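Local structure of sulfide-quinone reductase (Aquifex aeolicus, 3HYW) at residues 43-48 with 56-61; 51-56 with 381-386; 386-391 with 398-403. The protein oxidises hydrogen sulfide and passes the electrons through its bound FAD to a quinone, building up polysulfur as the product. All coordinates share one frame; numbering follows the deposited sequence.

Contact 1 of 3, residues 43-48 with 56-61. With FAD (flavin-adenine dinucleotide), chain G.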
loop_
_atom_site.group_PDB
_atom_site.type_symbol
_atom_site.label_atom_id
_atom_site.label_comp_id
_atom_site.label_asym_id
_atom_site.label_seq_id
_atom_site.Cartn_x
_atom_site.Cartn_y
_atom_site.Cartn_z
ATOM N N PRO A 43 2.712 -24.361 -19.378
ATOM C CA PRO A 43 1.877 -23.725 -18.347
ATOM C C PRO A 43 1.114 -24.656 -17.387
ATOM O O PRO A 43 0.581 -24.176 -16.379
ATOM C CB PRO A 43 0.883 -22.899 -19.171
ATOM C CG PRO A 43 1.606 -22.597 -20.417
ATOM C CD PRO A 43 2.323 -23.893 -20.722
ATOM N N ALA A 44 1.056 -25.951 -17.689
ATOM C CA ALA A 44 0.428 -26.918 -16.783
ATOM C C ALA A 44 1.457 -27.693 -15.958
ATOM O O ALA A 44 1.095 -28.590 -15.203
ATOM C CB ALA A 44 -0.495 -27.889 -17.553
ATOM N N PHE A 45 2.735 -27.342 -16.105
ATOM C CA PHE A 45 3.800 -27.998 -15.339
ATOM C C PHE A 45 3.709 -27.755 -13.818
ATOM O O PHE A 45 3.965 -28.679 -13.039
ATOM C CB PHE A 45 5.205 -27.651 -15.872
ATOM C CG PHE A 45 5.531 -28.257 -17.229
ATOM C CD1 PHE A 45 4.635 -29.102 -17.887
ATOM C CD2 PHE A 45 6.762 -28.002 -17.825
ATOM C CE1 PHE A 45 4.951 -29.651 -19.131
ATOM C CE2 PHE A 45 7.094 -28.556 -19.063
ATOM C CZ PHE A 45 6.183 -29.380 -19.718
ATOM N N PRO A 46 3.355 -26.521 -13.387
ATOM C CA PRO A 46 3.106 -26.350 -11.946
ATOM C C PRO A 46 1.993 -27.253 -11.412
ATOM O O PRO A 46 2.081 -27.751 -10.287
ATOM C CB PRO A 46 2.711 -24.867 -11.822
ATOM C CG PRO A 46 3.324 -24.203 -13.038
ATOM C CD PRO A 46 3.208 -25.245 -14.122
ATOM N N HIS A 47 0.953 -27.457 -12.218
ATOM C CA HIS A 47 -0.146 -28.347 -11.861
ATOM C C HIS A 47 0.319 -29.800 -11.868
ATOM O O HIS A 47 -0.105 -30.583 -11.026
ATOM C CB HIS A 47 -1.315 -28.164 -12.834
ATOM C CG HIS A 47 -1.714 -26.737 -13.043
ATOM N ND1 HIS A 47 -0.927 -25.834 -13.728
ATOM C CD2 HIS A 47 -2.820 -26.057 -12.660
ATOM C CE1 HIS A 47 -1.526 -24.659 -13.749
ATOM N NE2 HIS A 47 -2.681 -24.769 -13.115
ATOM N N LEU A 48 1.181 -30.162 -12.822
ATOM C CA LEU A 48 1.780 -31.504 -12.839
ATOM C C LEU A 48 2.585 -31.745 -11.560
ATOM O O LEU A 48 2.508 -32.818 -10.964
ATOM C CB LEU A 48 2.668 -31.710 -14.071
ATOM C CG LEU A 48 3.264 -33.112 -14.304
ATOM C CD1 LEU A 48 2.180 -34.148 -14.677
ATOM C CD2 LEU A 48 4.343 -33.090 -15.372
ATOM N N GLU A 56 0.151 -37.424 -19.603
ATOM C CA GLU A 56 -0.453 -37.676 -20.914
ATOM C C GLU A 56 -1.616 -36.727 -21.230
ATOM O O GLU A 56 -2.024 -36.593 -22.384
ATOM C CB GLU A 56 -0.828 -39.155 -21.066
ATOM C CG GLU A 56 0.412 -40.066 -20.963
ATOM C CD GLU A 56 0.135 -41.544 -21.194
ATOM O OE1 GLU A 56 -1.046 -41.957 -21.263
ATOM O OE2 GLU A 56 1.123 -42.305 -21.306
ATOM N N ASP A 57 -2.112 -36.037 -20.207
ATOM C CA ASP A 57 -3.186 -35.060 -20.384
ATOM C C ASP A 57 -2.711 -33.658 -20.781
ATOM O O ASP A 57 -3.526 -32.820 -21.176
ATOM C CB ASP A 57 -4.027 -34.980 -19.113
ATOM C CG ASP A 57 -4.884 -36.215 -18.899
ATOM O OD1 ASP A 57 -5.153 -36.959 -19.874
ATOM O OD2 ASP A 57 -5.302 -36.432 -17.749
ATOM N N ILE A 58 -1.406 -33.409 -20.662
ATOM C CA ILE A 58 -0.817 -32.106 -20.996
ATOM C C ILE A 58 0.379 -32.241 -21.939
ATOM O O ILE A 58 1.271 -31.391 -21.951
ATOM C CB ILE A 58 -0.390 -31.302 -19.726
ATOM C CG1 ILE A 58 0.694 -32.062 -18.942
ATOM C CG2 ILE A 58 -1.610 -31.027 -18.850
ATOM C CD1 ILE A 58 1.615 -31.192 -18.107
ATOM N N SER A 59 0.387 -33.314 -22.724
ATOM C CA SER A 59 1.445 -33.559 -23.703
ATOM C C SER A 59 0.868 -34.173 -24.979
ATOM O O SER A 59 -0.213 -34.758 -24.954
ATOM C CB SER A 59 2.530 -34.470 -23.118
ATOM O OG SER A 59 1.969 -35.665 -22.600
ATOM N N VAL A 60 1.601 -34.027 -26.082
ATOM C CA VAL A 60 1.193 -34.536 -27.390
ATOM C C VAL A 60 2.381 -35.235 -28.074
ATOM O O VAL A 60 3.371 -34.577 -28.404
ATOM C CB VAL A 60 0.674 -33.385 -28.307
ATOM C CG1 VAL A 60 0.166 -33.932 -29.643
ATOM C CG2 VAL A 60 -0.439 -32.595 -27.620
ATOM N N PRO A 61 2.296 -36.568 -28.280
ATOM C CA PRO A 61 3.336 -37.247 -29.069
ATOM C C PRO A 61 3.396 -36.714 -30.511
ATOM O O PRO A 61 2.369 -36.649 -31.201
ATOM C CB PRO A 61 2.900 -38.718 -29.027
ATOM C CG PRO A 61 2.024 -38.818 -27.809
ATOM C CD PRO A 61 1.283 -37.521 -27.790
HETATM P PA FAD G . 9.745 -24.922 -24.893
HETATM O O1A FAD G . 8.248 -24.857 -25.058
HETATM O O2A FAD G . 10.322 -25.350 -23.579
HETATM O O5B FAD G . 10.274 -25.882 -26.056
HETATM C C5B FAD G . 11.644 -26.092 -26.355
HETATM C C4B FAD G . 11.726 -27.382 -27.156
HETATM O O4B FAD G . 13.032 -27.534 -27.711
HETATM C C3B FAD G . 11.503 -28.596 -26.269
HETATM O O3B FAD G . 10.690 -29.538 -26.977
HETATM C C2B FAD G . 12.899 -29.146 -26.054
HETATM O O2B FAD G . 12.887 -30.549 -25.801
HETATM C C1B FAD G . 13.561 -28.817 -27.379
HETATM N N9A FAD G . 15.047 -28.746 -27.347
HETATM C C8A FAD G . 15.825 -28.218 -26.378
HETATM N N7A FAD G . 17.124 -28.333 -26.750
HETATM C C5A FAD G . 17.150 -28.946 -27.958
HETATM C C6A FAD G . 18.170 -29.334 -28.825
HETATM N N6A FAD G . 19.465 -29.106 -28.505
HETATM N N1A FAD G . 17.855 -29.941 -29.999
HETATM C C2A FAD G . 16.575 -30.176 -30.335
HETATM N N3A FAD G . 15.574 -29.815 -29.517
HETATM C C4A FAD G . 15.837 -29.196 -28.329
HETATM N N1 FAD G . 3.945 -18.676 -20.250
HETATM C C2 FAD G . 2.675 -18.191 -20.246
HETATM O O2 FAD G . 2.323 -17.363 -21.109
HETATM N N3 FAD G . 1.767 -18.596 -19.325
HETATM C C4 FAD G . 2.115 -19.498 -18.385
HETATM O O4 FAD G . 1.218 -19.910 -17.441
HETATM C C4X FAD G . 3.408 -20.005 -18.368
HETATM N N5 FAD G . 3.753 -20.904 -17.418
HETATM C C5X FAD G . 5.003 -21.417 -17.386
HETATM C C6 FAD G . 5.331 -22.357 -16.402
HETATM C C7 FAD G . 6.612 -22.894 -16.340
HETATM C C7M FAD G . 6.926 -23.905 -15.252
HETATM C C8 FAD G . 7.569 -22.484 -17.272
HETATM C C8M FAD G . 8.986 -23.025 -17.259
HETATM C C9 FAD G . 7.234 -21.542 -18.248
HETATM C C9A FAD G . 5.941 -21.000 -18.328
HETATM N N10 FAD G . 5.598 -20.095 -19.292
HETATM C C10 FAD G . 4.339 -19.585 -19.317
HETATM C "C1'" FAD G . 6.619 -19.603 -20.246
HETATM C "C2'" FAD G . 6.638 -20.091 -21.680
HETATM O "O2'" FAD G . 5.332 -19.985 -22.260
HETATM C "C3'" FAD G . 7.203 -21.511 -21.719
HETATM O "O3'" FAD G . 8.532 -21.510 -21.145
HETATM C "C4'" FAD G . 7.254 -22.049 -23.143
HETATM O "O4'" FAD G . 7.384 -23.475 -23.073
HETATM C "C5'" FAD G . 8.421 -21.449 -23.919
HETATM O "O5'" FAD G . 8.386 -21.898 -25.271
HETATM P P FAD G . 9.723 -22.287 -26.083
HETATM O O1P FAD G . 9.297 -22.778 -27.442
HETATM O O2P FAD G . 10.740 -21.170 -25.987
HETATM O O3P FAD G . 10.380 -23.494 -25.240
#

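Contact 2 of 3, residues 51-56 with 381-386. With DCQ (2-decyl-5,6-dimethoxy-3-methylcyclohexa-2,5-diene-1,4-dione), chain H.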
loop_
_atom_site.group_PDB
_atom_site.type_symbol
_atom_site.label_atom_id
_atom_site.label_comp_id
_atom_site.label_asym_id
_atom_site.label_seq_id
_atom_site.Cartn_x
_atom_site.Cartn_y
_atom_site.Cartn_z
ATOM N N GLY A 51 0.482 -32.601 -8.713
ATOM C CA GLY A 51 -0.242 -33.857 -8.870
ATOM C C GLY A 51 -1.654 -33.622 -9.371
ATOM O O GLY A 51 -2.515 -34.503 -9.269
ATOM N N TRP A 52 -1.887 -32.427 -9.915
ATOM C CA TRP A 52 -3.210 -32.032 -10.379
ATOM C C TRP A 52 -3.402 -32.347 -11.865
ATOM O O TRP A 52 -4.467 -32.086 -12.424
ATOM C CB TRP A 52 -3.462 -30.544 -10.108
ATOM C CG TRP A 52 -3.460 -30.150 -8.641
ATOM C CD1 TRP A 52 -3.440 -30.986 -7.556
ATOM C CD2 TRP A 52 -3.515 -28.819 -8.116
ATOM N NE1 TRP A 52 -3.454 -30.256 -6.390
ATOM C CE2 TRP A 52 -3.508 -28.923 -6.706
ATOM C CE3 TRP A 52 -3.562 -27.545 -8.703
ATOM C CZ2 TRP A 52 -3.548 -27.802 -5.870
ATOM C CZ3 TRP A 52 -3.606 -26.432 -7.870
ATOM C CH2 TRP A 52 -3.596 -26.570 -6.467
ATOM N N ARG A 53 -2.360 -32.886 -12.496
ATOM C CA ARG A 53 -2.424 -33.333 -13.884
ATOM C C ARG A 53 -1.704 -34.665 -14.034
ATOM O O ARG A 53 -0.789 -34.967 -13.268
ATOM C CB ARG A 53 -1.755 -32.325 -14.835
ATOM C CG ARG A 53 -2.374 -30.941 -14.885
ATOM C CD ARG A 53 -3.787 -30.913 -15.466
ATOM N NE ARG A 53 -4.174 -29.528 -15.723
ATOM C CZ ARG A 53 -4.730 -28.712 -14.828
ATOM N NH1 ARG A 53 -5.016 -27.460 -15.174
ATOM N NH2 ARG A 53 -4.996 -29.136 -13.593
ATOM N N LYS A 54 -2.127 -35.443 -15.028
ATOM C CA LYS A 54 -1.361 -36.586 -15.520
ATOM C C LYS A 54 -0.567 -36.111 -16.729
ATOM O O LYS A 54 -1.059 -35.284 -17.508
ATOM C CB LYS A 54 -2.289 -37.728 -15.938
ATOM C CG LYS A 54 -3.038 -38.408 -14.809
ATOM C CD LYS A 54 -4.056 -39.407 -15.378
ATOM C CE LYS A 54 -4.809 -40.147 -14.279
ATOM N NZ LYS A 54 -5.636 -39.240 -13.423
ATOM N N PHE A 55 0.646 -36.635 -16.898
ATOM C CA PHE A 55 1.521 -36.206 -17.996
ATOM C C PHE A 55 0.855 -36.323 -19.375
ATOM O O PHE A 55 0.971 -35.424 -20.208
ATOM C CB PHE A 55 2.842 -36.980 -17.974
ATOM C CG PHE A 55 3.714 -36.736 -19.177
ATOM C CD1 PHE A 55 3.754 -37.659 -20.226
ATOM C CD2 PHE A 55 4.494 -35.591 -19.265
ATOM C CE1 PHE A 55 4.561 -37.441 -21.337
ATOM C CE2 PHE A 55 5.308 -35.360 -20.379
ATOM C CZ PHE A 55 5.344 -36.290 -21.415
ATOM N N GLU A 56 0.151 -37.424 -19.603
ATOM C CA GLU A 56 -0.453 -37.676 -20.914
ATOM C C GLU A 56 -1.616 -36.727 -21.230
ATOM O O GLU A 56 -2.024 -36.593 -22.384
ATOM C CB GLU A 56 -0.828 -39.155 -21.066
ATOM C CG GLU A 56 0.412 -40.066 -20.963
ATOM C CD GLU A 56 0.135 -41.544 -21.194
ATOM O OE1 GLU A 56 -1.046 -41.957 -21.263
ATOM O OE2 GLU A 56 1.123 -42.305 -21.306
ATOM N N PHE A 381 -10.581 -19.850 -16.771
ATOM C CA PHE A 381 -10.010 -19.491 -18.064
ATOM C C PHE A 381 -8.651 -20.148 -18.321
ATOM O O PHE A 381 -8.354 -20.535 -19.457
ATOM C CB PHE A 381 -9.893 -17.973 -18.229
ATOM C CG PHE A 381 -9.612 -17.557 -19.640
ATOM C CD1 PHE A 381 -10.654 -17.372 -20.541
ATOM C CD2 PHE A 381 -8.300 -17.383 -20.085
ATOM C CE1 PHE A 381 -10.393 -17.003 -21.864
ATOM C CE2 PHE A 381 -8.036 -17.016 -21.406
ATOM C CZ PHE A 381 -9.083 -16.824 -22.289
ATOM N N LYS A 382 -7.822 -20.237 -17.278
ATOM C CA LYS A 382 -6.529 -20.928 -17.353
ATOM C C LYS A 382 -6.719 -22.395 -17.777
ATOM O O LYS A 382 -6.061 -22.873 -18.704
ATOM C CB LYS A 382 -5.807 -20.836 -16.001
ATOM C CG LYS A 382 -4.442 -21.522 -15.937
ATOM C CD LYS A 382 -3.300 -20.534 -16.063
ATOM C CE LYS A 382 -1.969 -21.265 -16.004
ATOM N NZ LYS A 382 -0.821 -20.335 -16.084
ATOM N N THR A 383 -7.636 -23.090 -17.103
ATOM C CA THR A 383 -7.959 -24.480 -17.432
ATOM C C THR A 383 -8.509 -24.592 -18.858
ATOM O O THR A 383 -8.092 -25.471 -19.623
ATOM C CB THR A 383 -8.962 -25.081 -16.415
ATOM O OG1 THR A 383 -8.413 -24.965 -15.096
ATOM C CG2 THR A 383 -9.236 -26.558 -16.716
ATOM N N ALA A 384 -9.423 -23.688 -19.211
ATOM C CA ALA A 384 -10.008 -23.660 -20.553
ATOM C C ALA A 384 -8.939 -23.432 -21.621
ATOM O O ALA A 384 -8.927 -24.127 -22.636
ATOM C CB ALA A 384 -11.118 -22.617 -20.646
ATOM N N PHE A 385 -8.025 -22.491 -21.375
ATOM C CA PHE A 385 -6.949 -22.210 -22.316
ATOM C C PHE A 385 -6.013 -23.411 -22.543
ATOM O O PHE A 385 -5.574 -23.658 -23.666
ATOM C CB PHE A 385 -6.130 -20.977 -21.914
ATOM C CG PHE A 385 -5.071 -20.632 -22.921
ATOM C CD1 PHE A 385 -5.424 -20.076 -24.148
ATOM C CD2 PHE A 385 -3.733 -20.925 -22.675
ATOM C CE1 PHE A 385 -4.454 -19.792 -25.098
ATOM C CE2 PHE A 385 -2.759 -20.636 -23.620
ATOM C CZ PHE A 385 -3.123 -20.067 -24.832
ATOM N N GLU A 386 -5.718 -24.135 -21.469
ATOM C CA GLU A 386 -4.953 -25.378 -21.529
ATOM C C GLU A 386 -5.577 -26.365 -22.525
ATOM O O GLU A 386 -4.898 -26.837 -23.436
ATOM C CB GLU A 386 -4.871 -25.989 -20.128
ATOM C CG GLU A 386 -4.127 -27.299 -20.037
ATOM C CD GLU A 386 -4.218 -27.912 -18.659
ATOM O OE1 GLU A 386 -4.013 -27.176 -17.664
ATOM O OE2 GLU A 386 -4.507 -29.125 -18.574
HETATM O O2 DCQ H . -0.540 -17.166 -25.000
HETATM C C2 DCQ H . -1.711 -16.874 -24.374
HETATM C C3 DCQ H . -1.805 -17.037 -22.997
HETATM O O3 DCQ H . -0.715 -17.467 -22.277
HETATM C C3M DCQ H . -0.422 -18.849 -22.069
HETATM C C4 DCQ H . -2.997 -16.744 -22.349
HETATM O O4 DCQ H . -3.088 -16.898 -20.987
HETATM C C4M DCQ H . -3.783 -18.002 -20.410
HETATM C C5 DCQ H . -4.092 -16.294 -23.080
HETATM O O5 DCQ H . -5.257 -16.010 -22.432
HETATM C C1 DCQ H . -2.805 -16.426 -25.109
HETATM C C1M DCQ H . -2.673 -16.262 -26.605
HETATM C C6 DCQ H . -4.006 -16.138 -24.460
HETATM C C7 DCQ H . -5.211 -15.643 -25.241
HETATM C C8 DCQ H . -6.276 -16.727 -25.383
HETATM C C9 DCQ H . -6.911 -16.694 -26.768
HETATM C C10 DCQ H . -8.411 -16.427 -26.690
HETATM C C11 DCQ H . -9.204 -17.659 -27.107
HETATM C C12 DCQ H . -10.292 -17.305 -28.112
HETATM C C13 DCQ H . -11.671 -17.319 -27.457
HETATM C C14 DCQ H . -12.784 -17.386 -28.499
HETATM C C15 DCQ H . -14.157 -17.187 -27.867
HETATM C C16 DCQ H . -15.234 -17.828 -28.716
HETATM O O HOH W 1 -5.737 -24.857 -14.208
#

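Contact 3 of 3, residues 386-391 with 398-403. With DCQ (2-decyl-5,6-dimethoxy-3-methylcyclohexa-2,5-diene-1,4-dione), chain H.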
loop_
_atom_site.group_PDB
_atom_site.type_symbol
_atom_site.label_atom_id
_atom_site.label_comp_id
_atom_site.label_asym_id
_atom_site.label_seq_id
_atom_site.Cartn_x
_atom_site.Cartn_y
_atom_site.Cartn_z
ATOM N N GLU A 386 -5.718 -24.135 -21.469
ATOM C CA GLU A 386 -4.953 -25.378 -21.529
ATOM C C GLU A 386 -5.577 -26.365 -22.525
ATOM O O GLU A 386 -4.898 -26.837 -23.436
ATOM C CB GLU A 386 -4.871 -25.989 -20.128
ATOM C CG GLU A 386 -4.127 -27.299 -20.037
ATOM C CD GLU A 386 -4.218 -27.912 -18.659
ATOM O OE1 GLU A 386 -4.013 -27.176 -17.664
ATOM O OE2 GLU A 386 -4.507 -29.125 -18.574
ATOM N N LYS A 387 -6.873 -26.633 -22.375
ATOM C CA LYS A 387 -7.593 -27.536 -23.284
ATOM C C LYS A 387 -7.547 -27.026 -24.724
ATOM O O LYS A 387 -7.298 -27.790 -25.663
ATOM C CB LYS A 387 -9.048 -27.729 -22.824
ATOM C CG LYS A 387 -9.196 -28.213 -21.375
ATOM C CD LYS A 387 -8.544 -29.581 -21.187
ATOM C CE LYS A 387 -8.515 -30.010 -19.727
ATOM N NZ LYS A 387 -7.858 -31.350 -19.591
ATOM N N TYR A 388 -7.764 -25.723 -24.878
ATOM C CA TYR A 388 -7.744 -25.054 -26.184
ATOM C C TYR A 388 -6.381 -25.118 -26.882
ATOM O O TYR A 388 -6.317 -25.440 -28.066
ATOM C CB TYR A 388 -8.226 -23.599 -26.055
ATOM C CG TYR A 388 -8.079 -22.759 -27.318
ATOM C CD1 TYR A 388 -8.791 -23.073 -28.477
ATOM C CD2 TYR A 388 -7.241 -21.640 -27.341
ATOM C CE1 TYR A 388 -8.663 -22.301 -29.637
ATOM C CE2 TYR A 388 -7.113 -20.853 -28.497
ATOM C CZ TYR A 388 -7.826 -21.193 -29.637
ATOM O OH TYR A 388 -7.707 -20.433 -30.787
ATOM N N PHE A 389 -5.300 -24.822 -26.165
ATOM C CA PHE A 389 -3.981 -24.865 -26.782
ATOM C C PHE A 389 -3.582 -26.277 -27.215
ATOM O O PHE A 389 -3.060 -26.461 -28.315
ATOM C CB PHE A 389 -2.887 -24.252 -25.894
ATOM C CG PHE A 389 -1.661 -23.840 -26.668
ATOM C CD1 PHE A 389 -0.591 -24.722 -26.840
ATOM C CD2 PHE A 389 -1.594 -22.585 -27.264
ATOM C CE1 PHE A 389 0.532 -24.345 -27.575
ATOM C CE2 PHE A 389 -0.479 -22.204 -28.008
ATOM C CZ PHE A 389 0.590 -23.087 -28.165
ATOM N N LEU A 390 -3.817 -27.264 -26.351
ATOM C CA LEU A 390 -3.511 -28.660 -26.692
ATOM C C LEU A 390 -4.290 -29.110 -27.915
ATOM O O LEU A 390 -3.764 -29.835 -28.769
ATOM C CB LEU A 390 -3.806 -29.610 -25.527
ATOM C CG LEU A 390 -2.733 -30.040 -24.502
ATOM C CD1 LEU A 390 -1.282 -29.886 -24.971
ATOM C CD2 LEU A 390 -2.942 -29.424 -23.127
ATOM N N TRP A 391 -5.547 -28.684 -28.000
ATOM C CA TRP A 391 -6.352 -28.945 -29.191
ATOM C C TRP A 391 -5.665 -28.384 -30.449
ATOM O O TRP A 391 -5.572 -29.065 -31.474
ATOM C CB TRP A 391 -7.769 -28.371 -29.038
ATOM C CG TRP A 391 -8.613 -28.661 -30.220
ATOM C CD1 TRP A 391 -9.379 -29.776 -30.432
ATOM C CD2 TRP A 391 -8.761 -27.845 -31.384
ATOM N NE1 TRP A 391 -9.996 -29.696 -31.659
ATOM C CE2 TRP A 391 -9.635 -28.521 -32.261
ATOM C CE3 TRP A 391 -8.240 -26.603 -31.771
ATOM C CZ2 TRP A 391 -10.001 -27.995 -33.503
ATOM C CZ3 TRP A 391 -8.609 -26.083 -33.003
ATOM C CH2 TRP A 391 -9.477 -26.776 -33.851
ATOM N N ILE A 398 -1.956 -23.166 -34.807
ATOM C CA ILE A 398 -1.710 -22.464 -33.539
ATOM C C ILE A 398 -2.260 -21.036 -33.612
ATOM O O ILE A 398 -2.410 -20.371 -32.587
ATOM C CB ILE A 398 -0.189 -22.452 -33.127
ATOM C CG1 ILE A 398 0.403 -23.870 -33.100
ATOM C CG2 ILE A 398 0.032 -21.795 -31.754
ATOM C CD1 ILE A 398 -0.302 -24.857 -32.158
ATOM N N ALA A 399 -2.578 -20.580 -34.822
ATOM C CA ALA A 399 -3.082 -19.222 -35.007
ATOM C C ALA A 399 -4.373 -19.169 -35.838
ATOM O O ALA A 399 -4.385 -18.591 -36.925
ATOM C CB ALA A 399 -1.999 -18.333 -35.622
ATOM N N PRO A 400 -5.471 -19.763 -35.324
ATOM C CA PRO A 400 -6.739 -19.690 -36.061
ATOM C C PRO A 400 -7.183 -18.234 -36.203
ATOM O O PRO A 400 -7.062 -17.465 -35.245
ATOM C CB PRO A 400 -7.725 -20.436 -35.160
ATOM C CG PRO A 400 -6.925 -21.175 -34.175
ATOM C CD PRO A 400 -5.615 -20.473 -34.039
ATOM N N SER A 401 -7.688 -17.867 -37.381
ATOM C CA SER A 401 -8.075 -16.484 -37.670
ATOM C C SER A 401 -9.003 -15.850 -36.624
ATOM O O SER A 401 -8.861 -14.659 -36.322
ATOM C CB SER A 401 -8.705 -16.366 -39.065
ATOM O OG SER A 401 -10.050 -16.812 -39.055
ATOM N N PHE A 402 -9.927 -16.643 -36.070
ATOM C CA PHE A 402 -10.887 -16.149 -35.067
ATOM C C PHE A 402 -10.224 -15.696 -33.767
ATOM O O PHE A 402 -10.713 -14.774 -33.112
ATOM C CB PHE A 402 -11.993 -17.180 -34.764
ATOM C CG PHE A 402 -11.592 -18.237 -33.765
ATOM C CD1 PHE A 402 -11.075 -19.456 -34.190
ATOM C CD2 PHE A 402 -11.749 -18.018 -32.397
ATOM C CE1 PHE A 402 -10.686 -20.438 -33.259
ATOM C CE2 PHE A 402 -11.360 -18.983 -31.466
ATOM C CZ PHE A 402 -10.832 -20.200 -31.901
ATOM N N GLU A 403 -9.133 -16.356 -33.386
ATOM C CA GLU A 403 -8.442 -16.026 -32.143
ATOM C C GLU A 403 -7.897 -14.602 -32.185
ATOM O O GLU A 403 -8.072 -13.847 -31.231
ATOM C CB GLU A 403 -7.330 -17.027 -31.838
ATOM C CG GLU A 403 -6.584 -16.729 -30.537
ATOM C CD GLU A 403 -5.560 -17.792 -30.171
ATOM O OE1 GLU A 403 -5.603 -18.911 -30.736
ATOM O OE2 GLU A 403 -4.715 -17.504 -29.300
HETATM O O2 DCQ H . -0.540 -17.166 -25.000
HETATM C C2 DCQ H . -1.711 -16.874 -24.374
HETATM C C3 DCQ H . -1.805 -17.037 -22.997
HETATM O O3 DCQ H . -0.715 -17.467 -22.277
HETATM C C3M DCQ H . -0.422 -18.849 -22.069
HETATM C C4 DCQ H . -2.997 -16.744 -22.349
HETATM O O4 DCQ H . -3.088 -16.898 -20.987
HETATM C C4M DCQ H . -3.783 -18.002 -20.410
HETATM C C5 DCQ H . -4.092 -16.294 -23.080
HETATM O O5 DCQ H . -5.257 -16.010 -22.432
HETATM C C1 DCQ H . -2.805 -16.426 -25.109
HETATM C C1M DCQ H . -2.673 -16.262 -26.605
HETATM C C6 DCQ H . -4.006 -16.138 -24.460
HETATM C C7 DCQ H . -5.211 -15.643 -25.241
HETATM C C8 DCQ H . -6.276 -16.727 -25.383
HETATM C C9 DCQ H . -6.911 -16.694 -26.768
HETATM C C10 DCQ H . -8.411 -16.427 -26.690
HETATM C C11 DCQ H . -9.204 -17.659 -27.107
HETATM C C12 DCQ H . -10.292 -17.305 -28.112
HETATM C C13 DCQ H . -11.671 -17.319 -27.457
HETATM C C14 DCQ H . -12.784 -17.386 -28.499
HETATM C C15 DCQ H . -14.157 -17.187 -27.867
HETATM C C16 DCQ H . -15.234 -17.828 -28.716
#

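Contact 1 of 3, residues 43-48 with 56-61
The ring of Phe45 meets Ile58 at its edge: the methyl CD1 of Ile58 lies near the ring plane, 3.7 Å from Phe45 CD1. The contact belongs to the FAD-binding part of the pyridine nucleotide-disulphide oxidoreductase fold, where the helix that starts at Phe45 packs against the chain leading into strand 59-61. Ile58 reaches its partners with two branches. Its CG2 rests on the methyl of Ala44, with CG2 and Ala44 CB 3.6 Å apart. Its other branch sets out between the backbone N and the carbonyl carbon (chi1 62°), which carries CD1 to Phe45 and, more loosely, to Leu48. No hydrogen bond crosses here, and all four residues are buried. The first turn is secured by Leu48 N bonding to Ala44 O at 2.9 Å. Just before that turn, Pro43 belongs to the experimentally identified FAD site, and its CB lies 3.5 Å from FAD O4.

Contact 2 of 3, residues 51-56 with 381-386
Arg53 and Glu386 join in a bidentate salt bridge that ties the loop after helix 45-50, which Gly51 closes in a Schellman motif, to helix 376-395, the helix that also lines the FAD and quinone sites. The charged pair meets side-on, with NE and NH1 of the guanidinium each serving one carboxylate oxygen. Arg53 NH1 reaches Glu386 OE1 at 2.7 Å, close to the guanidinium plane, while Arg53 NE reaches the syn lone pair of Glu386 OE2 at 2.9 Å; a second bond from NE to OE1 is weak. The guanidinium and carboxylate planes are turned 36° from each other, and the pairing is not coplanar. With CG anti to the backbone N (chi1 179°) and the chain extended beyond it, Glu386 brings its carboxylate out to the arginine.

Among the hydrogen bonds outside the salt bridge, Arg53 NH2 donates to Trp52 O in a bond nearly straight at the hydrogen (170°), though the donor stands above the carbonyl plane; it helps hold the guanidinium from its own loop. A water accepts from Arg53 NH1 and also bonds Thr383 OG1, linking the arginine to the helix a turn before Glu386.

Ring contacts belong to the quinone side of the helix. Decylubiquinone lies over one face of Phe385, whereas Phe381 turns its edge to the quinone oxygen, with Phe381 CE2 3.1 Å from DCQ O5.

Contact 3 of 3, residues 386-391 with 398-403
The decylubiquinone pocket is bordered here by a helix-loop-helix connection, where helix 376-395 is followed by helix 401-411 with Pro400 as its N-cap residue. Tyr388 donates its hydroxyl to Glu403, OH to OE1 at 2.6 Å, approaching from above the carboxylate plane, 43° out of it. Tyrosine ring and carboxylate stand 61° apart, and the carboxylate carbon lies at the ring's edge. Glu403 is directed there by a CG anti to the backbone N (chi1 -180°) and an extended chain. Its other oxygen, OE2, lies 3.4 Å from DCQ C9 at the start of the quinone tail. Phe402 comes from the opposite direction, its CZ 3.3 Å from Tyr388 OH, and turns its edge to the tail at DCQ C14. With an alanine at Glu403, the tyrosine hydroxyl would probably lose its acceptor and Lys392 its carboxylate mate, leaving the lysine with the carbonyl of Ile398. Deeper in, Phe389 CE2 meets Ile398 CG2 at 3.8 Å. Ile398 also packs on Ile15, Ala16 and Tyr19 of helix 12-24, while Phe389 and Glu403 touch Glu318 of helix 314-332; the connection packs against both helices.

Along the chain, contacts 1 and 2 interlock, because residues 51-55 lie between the two segments of contact 1, and Glu56 belongs to both contacts; contact 3 comes after them and shares Glu386 with contact 2. The centres of contacts 1 and 2 are about 6 Å apart, and contact 3 lies about 16 Å from the first and 15 Å from the second. Helix 376-395 is the common element: it supplies a segment to contacts 2 and 3 and, through Glu386, packs against Ala44 and Ile58 of contact 1. As a worked example, one helix late in the sequence connects early FAD-binding elements with a quinone pocket: contact 1 borders FAD, contact 3 borders DCQ, and contact 2 reaches both.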